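Local structure of Blr6230 protein (Bradyrhizobium diazoefficiens USDA 110, 5NGG) at residues 100-105 / 128-133; 154-159 / 180-185; 67-72 / 167-172; 79-84 / 111-116; 33-38 / 73-78. The protein is BJP-1, a subclass B3 metallo-beta-lactamase that probably hydrolyses the beta-lactam ring of antibiotics at a site holding two zinc ions. All blocks are in the same frame, centred on the assembly; numbering follows the deposited sequence.

Contact 1 (100-105 / 128-133). With ZN (zinc ion), chain D; ZN (zinc ion), chain C.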
# COMPACT_ATOMS: atom_id res chain seq x y z
N THR A 100 -2.33 -3.31 -2.05
CA THR A 100 -1.46 -2.49 -2.91
C THR A 100 -0.33 -3.35 -3.47
O THR A 100 -0.12 -3.43 -4.68
CB THR A 100 -0.84 -1.30 -2.15
OG1 THR A 100 -0.23 -1.76 -0.94
CG2 THR A 100 -1.88 -0.22 -1.90
N HIS A 101 0.42 -4.03 -2.61
CA HIS A 101 1.49 -4.91 -3.10
C HIS A 101 1.83 -5.97 -2.06
O HIS A 101 1.63 -5.80 -0.87
CB HIS A 101 2.73 -4.13 -3.54
CG HIS A 101 3.56 -3.62 -2.40
ND1 HIS A 101 3.45 -2.35 -1.88
CD2 HIS A 101 4.58 -4.20 -1.73
CE1 HIS A 101 4.33 -2.19 -0.91
NE2 HIS A 101 5.02 -3.31 -0.78
N ALA A 102 2.38 -7.07 -2.56
CA ALA A 102 2.46 -8.31 -1.80
C ALA A 102 3.80 -8.50 -1.07
O ALA A 102 4.54 -9.42 -1.36
CB ALA A 102 2.18 -9.47 -2.73
N HIS A 103 4.09 -7.63 -0.10
CA HIS A 103 5.18 -7.79 0.85
C HIS A 103 4.62 -7.93 2.25
O HIS A 103 3.54 -7.41 2.54
CB HIS A 103 6.14 -6.59 0.83
CG HIS A 103 6.93 -6.47 -0.42
ND1 HIS A 103 7.48 -5.27 -0.80
CD2 HIS A 103 7.30 -7.38 -1.35
CE1 HIS A 103 8.17 -5.45 -1.91
NE2 HIS A 103 8.07 -6.72 -2.27
N LEU A 104 5.35 -8.64 3.11
CA LEU A 104 4.85 -9.02 4.44
C LEU A 104 4.40 -7.87 5.32
O LEU A 104 3.56 -8.07 6.18
CB LEU A 104 5.86 -9.86 5.21
CG LEU A 104 6.99 -9.17 5.96
CD1 LEU A 104 7.65 -10.14 6.95
CD2 LEU A 104 8.02 -8.61 5.00
N ASP A 105 4.96 -6.67 5.13
CA ASP A 105 4.56 -5.52 5.92
C ASP A 105 3.19 -4.97 5.53
O ASP A 105 2.65 -4.11 6.25
CB ASP A 105 5.64 -4.42 5.93
CG ASP A 105 6.11 -3.95 4.56
OD1 ASP A 105 6.27 -4.78 3.63
OD2 ASP A 105 6.34 -2.70 4.48
N LYS A 128 -0.19 -12.34 -7.54
CA LYS A 128 -0.90 -13.53 -7.08
C LYS A 128 0.07 -14.66 -6.63
O LYS A 128 -0.14 -15.25 -5.55
CB LYS A 128 -1.88 -14.01 -8.14
CG LYS A 128 -2.66 -15.25 -7.77
CD LYS A 128 -3.76 -15.57 -8.77
CE LYS A 128 -4.45 -16.91 -8.51
NZ LYS A 128 -5.40 -17.25 -9.60
N PRO A 129 1.14 -14.94 -7.38
CA PRO A 129 2.02 -16.03 -6.90
C PRO A 129 2.70 -15.72 -5.57
O PRO A 129 2.94 -16.63 -4.77
CB PRO A 129 3.07 -16.18 -8.01
CG PRO A 129 2.47 -15.55 -9.21
CD PRO A 129 1.51 -14.50 -8.74
N LEU A 130 3.00 -14.44 -5.34
CA LEU A 130 3.63 -13.99 -4.08
C LEU A 130 2.67 -14.16 -2.91
O LEU A 130 3.02 -14.68 -1.85
CB LEU A 130 4.06 -12.53 -4.18
CG LEU A 130 5.34 -12.16 -4.92
CD1 LEU A 130 5.34 -12.61 -6.37
CD2 LEU A 130 5.54 -10.65 -4.83
N LEU A 131 1.43 -13.70 -3.09
CA LEU A 131 0.40 -13.84 -2.05
C LEU A 131 0.11 -15.30 -1.74
O LEU A 131 -0.02 -15.67 -0.57
CB LEU A 131 -0.88 -13.13 -2.50
CG LEU A 131 -0.74 -11.60 -2.54
CD1 LEU A 131 -1.84 -10.98 -3.39
CD2 LEU A 131 -0.78 -11.04 -1.15
N GLU A 132 -0.02 -16.10 -2.79
CA GLU A 132 -0.40 -17.50 -2.63
C GLU A 132 0.74 -18.35 -2.12
O GLU A 132 0.51 -19.42 -1.58
CB GLU A 132 -1.03 -18.03 -3.91
CG GLU A 132 -2.32 -17.28 -4.23
CD GLU A 132 -3.31 -17.98 -5.13
OE1 GLU A 132 -2.95 -18.97 -5.79
OE2 GLU A 132 -4.45 -17.47 -5.19
N GLY A 133 1.98 -17.89 -2.26
CA GLY A 133 3.14 -18.60 -1.74
C GLY A 133 3.65 -18.08 -0.41
O GLY A 133 4.35 -18.79 0.29
ZN ZN D . 6.98 -3.38 -0.14
ZN ZN C . 6.16 -1.63 2.66
O HOH W 1 7.21 -3.09 1.67

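Contact 2 (154-159 / 180-185). With ZN (zinc ion), chain E.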
# COMPACT_ATOMS: atom_id res chain seq x y z
N ARG A 154 -9.87 -12.48 -6.70
CA ARG A 154 -9.96 -11.75 -7.95
C ARG A 154 -8.60 -11.11 -8.23
O ARG A 154 -8.10 -10.32 -7.42
CB ARG A 154 -11.04 -10.67 -7.89
CG ARG A 154 -11.19 -9.95 -9.22
CD ARG A 154 -12.34 -8.99 -9.16
NE ARG A 154 -12.35 -8.12 -10.33
CZ ARG A 154 -13.11 -7.04 -10.46
NH1 ARG A 154 -13.95 -6.68 -9.50
NH2 ARG A 154 -13.02 -6.32 -11.57
N ALA A 155 -8.04 -11.44 -9.40
CA ALA A 155 -6.77 -10.91 -9.87
C ALA A 155 -7.08 -9.77 -10.83
O ALA A 155 -7.82 -9.96 -11.79
CB ALA A 155 -5.96 -12.01 -10.55
N VAL A 156 -6.55 -8.58 -10.58
CA VAL A 156 -6.87 -7.39 -11.38
C VAL A 156 -5.72 -6.93 -12.27
O VAL A 156 -4.57 -7.19 -11.96
CB VAL A 156 -7.40 -6.21 -10.53
CG1 VAL A 156 -8.72 -6.57 -9.88
CG2 VAL A 156 -6.37 -5.74 -9.54
N LYS A 157 -6.09 -6.24 -13.35
CA LYS A 157 -5.16 -5.55 -14.24
C LYS A 157 -5.61 -4.10 -14.42
O LYS A 157 -6.67 -3.69 -13.92
CB LYS A 157 -5.05 -6.28 -15.57
CG LYS A 157 -4.39 -7.64 -15.46
CD LYS A 157 -4.02 -8.20 -16.82
N GLU A 158 -4.81 -3.33 -15.15
CA GLU A 158 -5.08 -1.91 -15.40
C GLU A 158 -6.52 -1.68 -15.83
O GLU A 158 -7.01 -2.28 -16.79
CB GLU A 158 -4.12 -1.40 -16.47
CG GLU A 158 -4.37 0.02 -16.99
CD GLU A 158 -4.08 1.12 -15.99
OE1 GLU A 158 -3.31 0.92 -15.03
OE2 GLU A 158 -4.64 2.23 -16.19
N GLY A 159 -7.18 -0.78 -15.12
CA GLY A 159 -8.53 -0.33 -15.44
C GLY A 159 -9.67 -1.12 -14.83
O GLY A 159 -10.83 -0.71 -14.94
N GLY A 180 3.25 -7.03 -9.26
CA GLY A 180 1.80 -6.81 -9.32
C GLY A 180 1.32 -5.60 -8.53
O GLY A 180 0.11 -5.50 -8.27
N CYS A 181 2.22 -4.67 -8.21
CA CYS A 181 1.91 -3.47 -7.43
C CYS A 181 0.74 -2.71 -8.11
O CYS A 181 0.85 -2.39 -9.32
CB CYS A 181 3.19 -2.62 -7.40
SG CYS A 181 3.53 -1.52 -6.00
N THR A 182 -0.33 -2.50 -7.34
CA THR A 182 -1.57 -1.92 -7.85
C THR A 182 -1.91 -0.69 -7.03
O THR A 182 -2.05 -0.77 -5.81
CB THR A 182 -2.70 -2.94 -7.78
OG1 THR A 182 -2.33 -4.11 -8.55
CG2 THR A 182 -4.01 -2.38 -8.33
N SER A 183 -2.05 0.43 -7.70
CA SER A 183 -2.52 1.67 -7.10
C SER A 183 -4.02 1.80 -7.34
O SER A 183 -4.49 1.59 -8.45
CB SER A 183 -1.77 2.86 -7.69
OG SER A 183 -0.37 2.78 -7.40
N TRP A 184 -4.76 2.13 -6.29
CA TRP A 184 -6.22 2.10 -6.36
C TRP A 184 -6.81 3.52 -6.32
O TRP A 184 -6.51 4.28 -5.40
CB TRP A 184 -6.75 1.31 -5.16
CG TRP A 184 -6.44 -0.15 -5.18
CD1 TRP A 184 -5.42 -0.80 -4.55
CD2 TRP A 184 -7.16 -1.14 -5.90
NE1 TRP A 184 -5.47 -2.13 -4.81
CE2 TRP A 184 -6.54 -2.38 -5.63
CE3 TRP A 184 -8.29 -1.12 -6.73
CZ2 TRP A 184 -7.03 -3.58 -6.15
CZ3 TRP A 184 -8.75 -2.29 -7.24
CH2 TRP A 184 -8.14 -3.51 -6.94
N GLU A 185 -7.64 3.84 -7.30
CA GLU A 185 -8.25 5.17 -7.40
C GLU A 185 -9.72 5.13 -6.98
O GLU A 185 -10.46 4.21 -7.34
CB GLU A 185 -8.15 5.66 -8.83
CG GLU A 185 -8.71 7.04 -9.07
CD GLU A 185 -8.58 7.51 -10.51
OE1 GLU A 185 -8.12 6.73 -11.39
OE2 GLU A 185 -8.98 8.68 -10.75
ZN ZN E . -3.96 3.64 -15.01

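Contact 3 (67-72 / 167-172). With ZN (zinc ion), chain E.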
# COMPACT_ATOMS: atom_id res chain seq x y z
N ILE A 67 -14.50 -2.14 3.21
CA ILE A 67 -13.35 -2.57 2.42
C ILE A 67 -12.12 -2.31 3.28
O ILE A 67 -11.95 -1.20 3.79
CB ILE A 67 -13.23 -1.79 1.09
CG1 ILE A 67 -14.51 -1.95 0.26
CG2 ILE A 67 -11.96 -2.23 0.34
CD1 ILE A 67 -14.53 -1.07 -0.97
N LEU A 68 -11.28 -3.34 3.44
CA LEU A 68 -10.00 -3.18 4.12
C LEU A 68 -8.91 -3.03 3.09
O LEU A 68 -8.76 -3.90 2.22
CB LEU A 68 -9.72 -4.42 4.96
CG LEU A 68 -8.43 -4.41 5.76
CD1 LEU A 68 -8.39 -3.34 6.83
CD2 LEU A 68 -8.23 -5.76 6.41
N MET A 69 -8.16 -1.93 3.16
CA MET A 69 -7.01 -1.66 2.27
C MET A 69 -5.74 -2.00 3.04
O MET A 69 -5.33 -1.26 3.93
CB MET A 69 -6.99 -0.20 1.83
CG MET A 69 -5.85 0.14 0.89
SD MET A 69 -5.91 -0.63 -0.75
CE MET A 69 -7.33 0.20 -1.44
N ASP A 70 -5.17 -3.16 2.70
CA ASP A 70 -3.93 -3.70 3.26
C ASP A 70 -4.09 -4.15 4.72
O ASP A 70 -5.14 -4.01 5.34
CB ASP A 70 -2.73 -2.74 3.05
CG ASP A 70 -2.31 -2.64 1.60
OD1 ASP A 70 -2.37 -3.64 0.85
OD2 ASP A 70 -1.86 -1.52 1.22
N THR A 71 -3.01 -4.78 5.20
CA THR A 71 -2.84 -5.04 6.63
C THR A 71 -1.40 -4.60 7.00
O THR A 71 -0.83 -3.74 6.33
CB THR A 71 -3.14 -6.51 6.99
OG1 THR A 71 -2.30 -7.39 6.22
CG2 THR A 71 -4.61 -6.83 6.79
N ALA A 72 -0.83 -5.12 8.08
CA ALA A 72 0.50 -4.70 8.52
C ALA A 72 1.37 -5.94 8.71
O ALA A 72 1.10 -6.98 8.10
CB ALA A 72 0.40 -3.81 9.76
N THR A 167 -19.62 2.12 -3.39
CA THR A 167 -18.23 2.54 -3.52
C THR A 167 -17.50 1.71 -4.56
O THR A 167 -17.53 0.49 -4.52
CB THR A 167 -17.54 2.44 -2.15
OG1 THR A 167 -18.20 3.33 -1.23
CG2 THR A 167 -16.09 2.81 -2.21
N THR A 168 -16.85 2.38 -5.50
CA THR A 168 -16.07 1.72 -6.55
C THR A 168 -14.62 2.23 -6.56
O THR A 168 -14.36 3.45 -6.52
CB THR A 168 -16.71 1.98 -7.91
OG1 THR A 168 -18.02 1.41 -7.92
CG2 THR A 168 -15.90 1.37 -9.06
N LEU A 169 -13.68 1.29 -6.67
CA LEU A 169 -12.27 1.62 -6.85
C LEU A 169 -11.82 1.10 -8.21
O LEU A 169 -12.30 0.04 -8.67
CB LEU A 169 -11.38 1.04 -5.75
CG LEU A 169 -11.69 1.55 -4.34
CD1 LEU A 169 -12.61 0.60 -3.57
CD2 LEU A 169 -10.42 1.79 -3.56
N THR A 170 -10.88 1.82 -8.82
CA THR A 170 -10.29 1.44 -10.10
C THR A 170 -8.82 1.06 -9.89
O THR A 170 -8.06 1.81 -9.27
CB THR A 170 -10.39 2.59 -11.11
OG1 THR A 170 -11.77 2.92 -11.30
CG2 THR A 170 -9.80 2.20 -12.46
N ALA A 171 -8.44 -0.11 -10.39
CA ALA A 171 -7.06 -0.59 -10.33
C ALA A 171 -6.20 0.09 -11.38
O ALA A 171 -6.58 0.15 -12.56
CB ALA A 171 -7.03 -2.10 -10.54
N HIS A 172 -5.01 0.50 -10.97
CA HIS A 172 -3.97 0.93 -11.90
C HIS A 172 -2.73 0.09 -11.72
O HIS A 172 -2.24 -0.06 -10.60
CB HIS A 172 -3.62 2.39 -11.68
CG HIS A 172 -4.72 3.33 -11.98
ND1 HIS A 172 -4.96 3.83 -13.24
CD2 HIS A 172 -5.68 3.83 -11.18
CE1 HIS A 172 -6.00 4.63 -13.19
NE2 HIS A 172 -6.46 4.65 -11.95
ZN ZN E . -3.96 3.64 -15.01

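Contact 4 (79-84 / 111-116)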
# COMPACT_ATOMS: atom_id res chain seq x y z
N MET A 79 -3.51 -5.52 16.66
CA MET A 79 -3.51 -4.07 16.73
C MET A 79 -4.43 -3.44 15.66
O MET A 79 -5.19 -2.53 15.94
CB MET A 79 -2.10 -3.49 16.60
CG MET A 79 -2.08 -1.98 16.54
SD MET A 79 -0.43 -1.31 16.42
CE MET A 79 0.10 -1.46 18.12
N ILE A 80 -4.32 -3.91 14.43
CA ILE A 80 -5.17 -3.40 13.37
C ILE A 80 -6.64 -3.66 13.70
O ILE A 80 -7.47 -2.76 13.56
CB ILE A 80 -4.79 -4.02 12.00
CG1 ILE A 80 -3.32 -3.73 11.61
CG2 ILE A 80 -5.72 -3.52 10.91
CD1 ILE A 80 -2.84 -2.30 11.70
N LYS A 81 -6.96 -4.88 14.13
CA LYS A 81 -8.34 -5.21 14.47
C LYS A 81 -8.83 -4.30 15.61
O LYS A 81 -9.99 -3.85 15.61
CB LYS A 81 -8.45 -6.71 14.81
CG LYS A 81 -8.31 -7.62 13.60
CD LYS A 81 -8.78 -9.05 13.81
CE LYS A 81 -7.83 -9.85 14.64
NZ LYS A 81 -8.24 -11.28 14.71
N ASP A 82 -7.95 -4.04 16.58
CA ASP A 82 -8.26 -3.13 17.68
C ASP A 82 -8.56 -1.71 17.19
O ASP A 82 -9.53 -1.09 17.65
CB ASP A 82 -7.14 -3.14 18.73
CG ASP A 82 -7.14 -4.38 19.61
OD1 ASP A 82 -8.13 -5.15 19.60
OD2 ASP A 82 -6.14 -4.58 20.33
N ASN A 83 -7.73 -1.19 16.28
CA ASN A 83 -7.96 0.15 15.72
C ASN A 83 -9.31 0.26 15.00
O ASN A 83 -9.99 1.29 15.09
CB ASN A 83 -6.83 0.50 14.76
CG ASN A 83 -5.54 0.77 15.48
OD1 ASN A 83 -5.52 1.01 16.71
ND2 ASN A 83 -4.44 0.71 14.74
N ILE A 84 -9.67 -0.78 14.26
CA ILE A 84 -10.97 -0.85 13.58
C ILE A 84 -12.08 -0.70 14.60
O ILE A 84 -13.02 0.09 14.42
CB ILE A 84 -11.07 -2.15 12.74
CG1 ILE A 84 -10.08 -2.06 11.56
CG2 ILE A 84 -12.49 -2.40 12.24
CD1 ILE A 84 -9.88 -3.35 10.80
N ALA A 111 -4.39 -13.61 5.66
CA ALA A 111 -4.93 -14.95 5.88
C ALA A 111 -5.86 -14.98 7.09
O ALA A 111 -6.96 -15.59 7.07
CB ALA A 111 -3.81 -15.96 6.02
N GLU A 112 -5.44 -14.30 8.16
CA GLU A 112 -6.22 -14.27 9.39
C GLU A 112 -7.55 -13.57 9.20
O GLU A 112 -8.61 -14.08 9.60
CB GLU A 112 -5.42 -13.60 10.50
CG GLU A 112 -6.18 -13.46 11.80
CD GLU A 112 -5.32 -13.04 12.96
OE1 GLU A 112 -4.10 -13.31 12.96
OE2 GLU A 112 -5.89 -12.49 13.93
N ILE A 113 -7.50 -12.37 8.63
CA ILE A 113 -8.73 -11.60 8.48
C ILE A 113 -9.67 -12.28 7.47
O ILE A 113 -10.88 -12.30 7.69
CB ILE A 113 -8.45 -10.11 8.19
CG1 ILE A 113 -7.88 -9.47 9.47
CG2 ILE A 113 -9.72 -9.38 7.76
CD1 ILE A 113 -7.25 -8.10 9.29
N LYS A 114 -9.14 -12.82 6.37
CA LYS A 114 -9.98 -13.51 5.41
C LYS A 114 -10.72 -14.69 6.05
O LYS A 114 -11.91 -14.90 5.80
CB LYS A 114 -9.13 -13.96 4.22
CG LYS A 114 -9.91 -14.67 3.15
CD LYS A 114 -9.12 -14.77 1.87
CE LYS A 114 -9.98 -15.41 0.81
NZ LYS A 114 -9.17 -15.89 -0.34
N LYS A 115 -10.00 -15.47 6.85
CA LYS A 115 -10.63 -16.62 7.50
C LYS A 115 -11.70 -16.18 8.51
O LYS A 115 -12.78 -16.78 8.57
CB LYS A 115 -9.58 -17.49 8.19
CG LYS A 115 -10.17 -18.79 8.71
CD LYS A 115 -9.11 -19.83 8.98
CE LYS A 115 -9.73 -21.06 9.62
N GLU A 116 -11.39 -15.14 9.28
CA GLU A 116 -12.30 -14.67 10.34
C GLU A 116 -13.59 -14.11 9.76
O GLU A 116 -14.66 -14.27 10.36
CB GLU A 116 -11.61 -13.61 11.21
CG GLU A 116 -12.44 -12.99 12.32
CD GLU A 116 -11.66 -12.02 13.18
OE1 GLU A 116 -10.42 -12.16 13.29
OE2 GLU A 116 -12.29 -11.11 13.76

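Contact 5 (33-38 / 73-78)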
# COMPACT_ATOMS: atom_id res chain seq x y z
N LYS A 33 9.10 1.16 14.69
CA LYS A 33 8.09 2.12 14.23
C LYS A 33 6.95 1.45 13.47
O LYS A 33 5.77 1.84 13.59
CB LYS A 33 8.72 3.18 13.33
N TRP A 34 7.29 0.42 12.70
CA TRP A 34 6.26 -0.26 11.97
C TRP A 34 5.25 -0.96 12.86
O TRP A 34 4.14 -1.16 12.41
CB TRP A 34 6.88 -1.23 10.98
CG TRP A 34 7.53 -0.57 9.78
CD1 TRP A 34 7.87 0.75 9.66
CD2 TRP A 34 7.97 -1.21 8.57
NE1 TRP A 34 8.46 0.97 8.44
CE2 TRP A 34 8.53 -0.21 7.75
CE3 TRP A 34 7.92 -2.52 8.10
CZ2 TRP A 34 9.04 -0.48 6.47
CZ3 TRP A 34 8.44 -2.79 6.84
CH2 TRP A 34 8.99 -1.77 6.05
N THR A 35 5.60 -1.30 14.08
CA THR A 35 4.69 -1.97 15.00
C THR A 35 4.14 -1.03 16.08
O THR A 35 3.32 -1.46 16.87
CB THR A 35 5.34 -3.18 15.67
OG1 THR A 35 6.51 -2.75 16.37
CG2 THR A 35 5.69 -4.26 14.68
N ALA A 36 4.54 0.25 16.08
CA ALA A 36 4.14 1.18 17.15
C ALA A 36 2.74 1.73 16.88
O ALA A 36 2.34 1.92 15.73
CB ALA A 36 5.11 2.33 17.26
N PRO A 37 2.00 2.02 17.96
CA PRO A 37 0.63 2.50 17.75
C PRO A 37 0.50 3.91 17.17
O PRO A 37 1.33 4.79 17.41
CB PRO A 37 0.05 2.46 19.16
CG PRO A 37 1.21 2.63 20.05
CD PRO A 37 2.30 1.87 19.39
N PHE A 38 -0.60 4.12 16.45
CA PHE A 38 -1.03 5.45 16.01
C PHE A 38 -2.53 5.52 16.20
O PHE A 38 -3.23 4.54 15.92
CB PHE A 38 -0.66 5.69 14.55
CG PHE A 38 -0.76 7.13 14.14
CD1 PHE A 38 0.32 8.00 14.32
CD2 PHE A 38 -1.92 7.65 13.57
CE1 PHE A 38 0.23 9.32 13.94
CE2 PHE A 38 -2.00 8.99 13.20
CZ PHE A 38 -0.92 9.82 13.40
N MET A 73 2.40 -5.87 9.55
CA MET A 73 3.25 -7.02 9.78
C MET A 73 2.44 -8.18 10.34
O MET A 73 1.42 -7.94 11.00
CB MET A 73 4.39 -6.69 10.74
CG MET A 73 5.44 -5.74 10.18
SD MET A 73 6.49 -6.49 8.91
CE MET A 73 7.56 -7.50 9.91
N PRO A 74 2.89 -9.42 10.16
CA PRO A 74 2.16 -10.56 10.70
C PRO A 74 1.84 -10.45 12.20
O PRO A 74 0.77 -10.88 12.63
CB PRO A 74 3.06 -11.76 10.35
CG PRO A 74 3.74 -11.33 9.11
CD PRO A 74 3.99 -9.86 9.27
N GLN A 75 2.76 -9.87 12.97
CA GLN A 75 2.60 -9.75 14.43
C GLN A 75 1.61 -8.66 14.85
O GLN A 75 1.24 -8.57 16.02
CB GLN A 75 3.96 -9.53 15.11
CG GLN A 75 4.79 -8.36 14.58
CD GLN A 75 5.81 -8.76 13.53
OE1 GLN A 75 5.49 -9.43 12.55
NE2 GLN A 75 7.05 -8.33 13.73
N SER A 76 1.19 -7.81 13.90
CA SER A 76 0.39 -6.63 14.22
C SER A 76 -1.11 -6.74 13.93
O SER A 76 -1.84 -5.76 14.05
CB SER A 76 0.95 -5.41 13.48
OG SER A 76 2.26 -5.14 13.92
N THR A 77 -1.57 -7.91 13.55
CA THR A 77 -2.97 -8.06 13.13
C THR A 77 -3.94 -7.70 14.24
O THR A 77 -4.96 -7.05 13.97
CB THR A 77 -3.22 -9.46 12.57
OG1 THR A 77 -2.27 -9.69 11.53
CG2 THR A 77 -4.60 -9.62 11.97
N GLY A 78 -3.63 -8.09 15.47
CA GLY A 78 -4.47 -7.74 16.60
C GLY A 78 -4.61 -6.25 16.80
O GLY A 78 -5.68 -5.77 17.11
O HOH W 2 3.20 -3.79 11.75
O HOH W 3 2.18 -4.20 16.47

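Contact 1 (100-105 / 128-133)
Ala102 meets Leu130 and Leu131 in a small, fully buried apolar contact directly behind the zinc site. Its CB points at helix 128-133 and rests against two successive leucines. Ala102 CB lies 3.6 Å from Leu131 CG, and CD2 of the same leucine is almost as near. On the other flank, Ala102 CB is 3.9 Å from Leu130 CB. Leu130, in one of its two conformers, also brings CD2 to 3.8 Å from Ala102 O. The CG of Leu131 is anti to the carbonyl carbon (chi1 -69°), and this swings the isobutyl group towards the methyl.

Ala102 is the first X of the His-X-His-X-Asp-His zinc-binding motif, between its first two histidines, and the centre of an inverse gamma turn. Its methyl faces the helix, while the flanking histidines point away from it. His101 NE2 and His103 ND1 bind the same zinc, each at 2.1 Å, and His177 is its third protein ligand. Asp105 OD2 binds the second zinc at 2.1 Å, with His106 and His242. The backbone N of Ala102 bonds to Asp127 OD2, a bond that probably helps to fix the turn. A water bridges the metals and donates to Asp105 OD1 at 2.8 Å. This geometry is consistent with a metal-activated water serving as nucleophile, held beside ligands whose backbone is backed by leucines.

Contact 2 (154-159 / 180-185)
Val156 meets Trp184 and Thr182 through apolar contacts alone. Val156 CG2 reaches the six-membered end of the indole obliquely, 3.9 Å from Trp184 CH2 and slightly farther from CZ2. The two side chains come from opposite directions. The same methyl is 4.3 Å from Thr182 CG2. Thr182 CG2 in turn lies 3.7 Å above the plane of the Trp184 ring, offset towards the rim. The methyl of Val156 is therefore shared between the indole and the threonine.

Hydrogen bonds hold the second segment in shape. Thr182 OG1 donates to Gly180 O at 2.8 Å, with the donor tilted 27° from the carbonyl plane. Its methyl is then left to the apolar side. The indole is fixed at its other end, where Trp184 NE1 bonds to Asn99 O.

Metal and disulfide bonds come from the flanking residues. Glu158, bent at chi2 (69°), binds a zinc through OE2 at 2.0 Å; its OE1 makes a long, weak second approach to the metal and also accepts from Ala173 N. Lys229 and His172 complete this site. Cys181 is joined to Cys201.

Val156 is on an edge strand of the seven-stranded sheet and Trp184 on a strand of the five-stranded one. Trp184 lies between the two sheets, touching Val122 of strand 120-124, Val162 of strand 161-164, and Leu169 and Ala171 of strand 167-173.

Contact 3 (67-72 / 167-172)
No ring takes part where Ile67 and Met69 meet Leu169; the flat groups of the segments lie well away. The His172 imidazole uses both nitrogens: ND1 binds a zinc at 2.0 Å, and NE2 bonds to Glu185 OE1. The Asp70 carboxylate is gripped at both oxygens, OD1 by Asn99 ND2 and OD2 by Thr100 OG1.

The contact itself is made by methyl groups. Ile67 CD1 lies 3.6 Å from Leu169 CD1. The other branch, Leu169 CD2, is 4.1 Å from Met69 CE. Leu169 thus divides its two methyls between two residues of the facing strand, with chi2 at 96°, away from a staggered value. Each partner runs past Leu169 in the direction opposite to it.

This is the interior of the alpha-beta/beta-alpha sandwich of the metallo-beta-lactamase fold. Strand 65-69 belongs to the seven-stranded sheet and strand 167-173 to the five-stranded one. Their axes here are 11.0 Å apart and inclined at 33°, the spacing of two sheets stacked face to face. Met69 is bent at both chi2 and chi3, which carries its CE across the gap; the same side chain also touches Trp184. At the other end, Ile67 CD1 makes a looser approach to Thr167 CG2, at 4.4 Å.

Contact 4 (79-84 / 111-116)
Lys81 reaches between Glu112 and Glu116 and joins two helices by a three-residue salt-bridge network. Its ammonium is gripped by two carboxylates. NZ donates to Glu116 OE1 at 2.7 Å and to Glu112 OE2 at 2.8 Å. The two acceptors are used differently. Glu116 OE1 offers its syn lone pair, on the side of its other oxygen. Glu112 OE2 offers the anti one, turned away from its partner.

The lysine chain is nearly extended except for one bend at chi3 (-75°). The bend lifts CE and NZ into the space between the acids. Both glutamates have CG anti to the backbone N (chi1 177° in Glu112) and run straight beyond it. They stand one helical turn apart and hold their carboxylates out like a pair of jaws. Glu116 meets the lysine from the opposite direction, while Glu112 comes at a slant. The methylenes follow: Lys81 CE is 3.4 Å from Glu112 OE2, and Lys81 CD is 3.6 Å from Glu116 OE1.

Helices 77-86 and 110-117 both pack on the seven-stranded sheet, as outer helices of the alpha-beta/beta-alpha sandwich. Their axes here are 12.3 Å apart and inclined at 52°. Ile113 lies on the inner side of the bridge and runs towards Leu68 and Thr71. Its approach to the lysine is loose, with CG1 at 4.5 Å from Lys81 CD, and it has two conformers. Lys81, Glu112 and Glu116 have been seen as a zinc site in a crystal structure of this protein; no zinc is bound to them in this chain. The lysine also touches Val91, as does Glu116.

Contact 5 (33-38 / 73-78)
Trp34 and Thr35 belong to the N-terminal loop that passes beside the dinuclear zinc site of this B3 enzyme. They meet the turn 73-76, which leads from strand 65-69 of the seven-stranded sheet into helix 77-86. Trp34 marks the active-site end. Its nearest ring atom is about 4 Å from a zinc ion, and it packs on Asp105 and on the ring of His242. An acetate ion is bound close by. Met73 borders the same six-membered ring that meets Asp105: Met73 SD lies at the edge of the indole, near its plane, 4.3 Å from Trp34 CE3. The same methionine also touches Leu104 and Ile55.

Thr35 makes the other direct touch. Its CG2 is anti to the carbonyl carbon, which brings it to 3.6 Å from Ser76 OG. The aliphatic part of Gln75 crosses the threonine at about a right angle. Thr35 OG1 takes no part here, since it bonds to Lys32 O.

The polar link between loop and turn runs through two waters. Ser76 stands at the N-cap position of helix 77-86, but its hydroxyl makes no capping bond; it holds both waters instead. The first water donates to Trp34 O at 2.9 Å and accepts from Met73 N at 3.1 Å. It also lies 2.7 Å from Ser76 OG. Trp34 O has a further partner in Thr52 OG1. The second water is 2.7 Å from Ser76 OG and donates to Thr35 O at 3.0 Å.

Contacts 2 and 3 are nearest each other, with centres about 9 Å apart. They share the five-stranded sheet, where strands 167-173 and 182-190 are neighbours, and both reach the same zinc ion away from the active site. Contact 4 lies on the outer helices, about 15 Å from contact 3, and is nested along the chain within the loop that contact 3 closes. Contact 1 is nested there too. Contacts 4 and 5 share helix 77-86, with centres about 12 Å apart. Contact 5 closes before contact 1 opens, yet the two touch where Trp34 and Met73 meet Asp105. The loop of contact 5 borders the dinuclear site, and contact 2 touches contact 1 through Thr182 and Cys181.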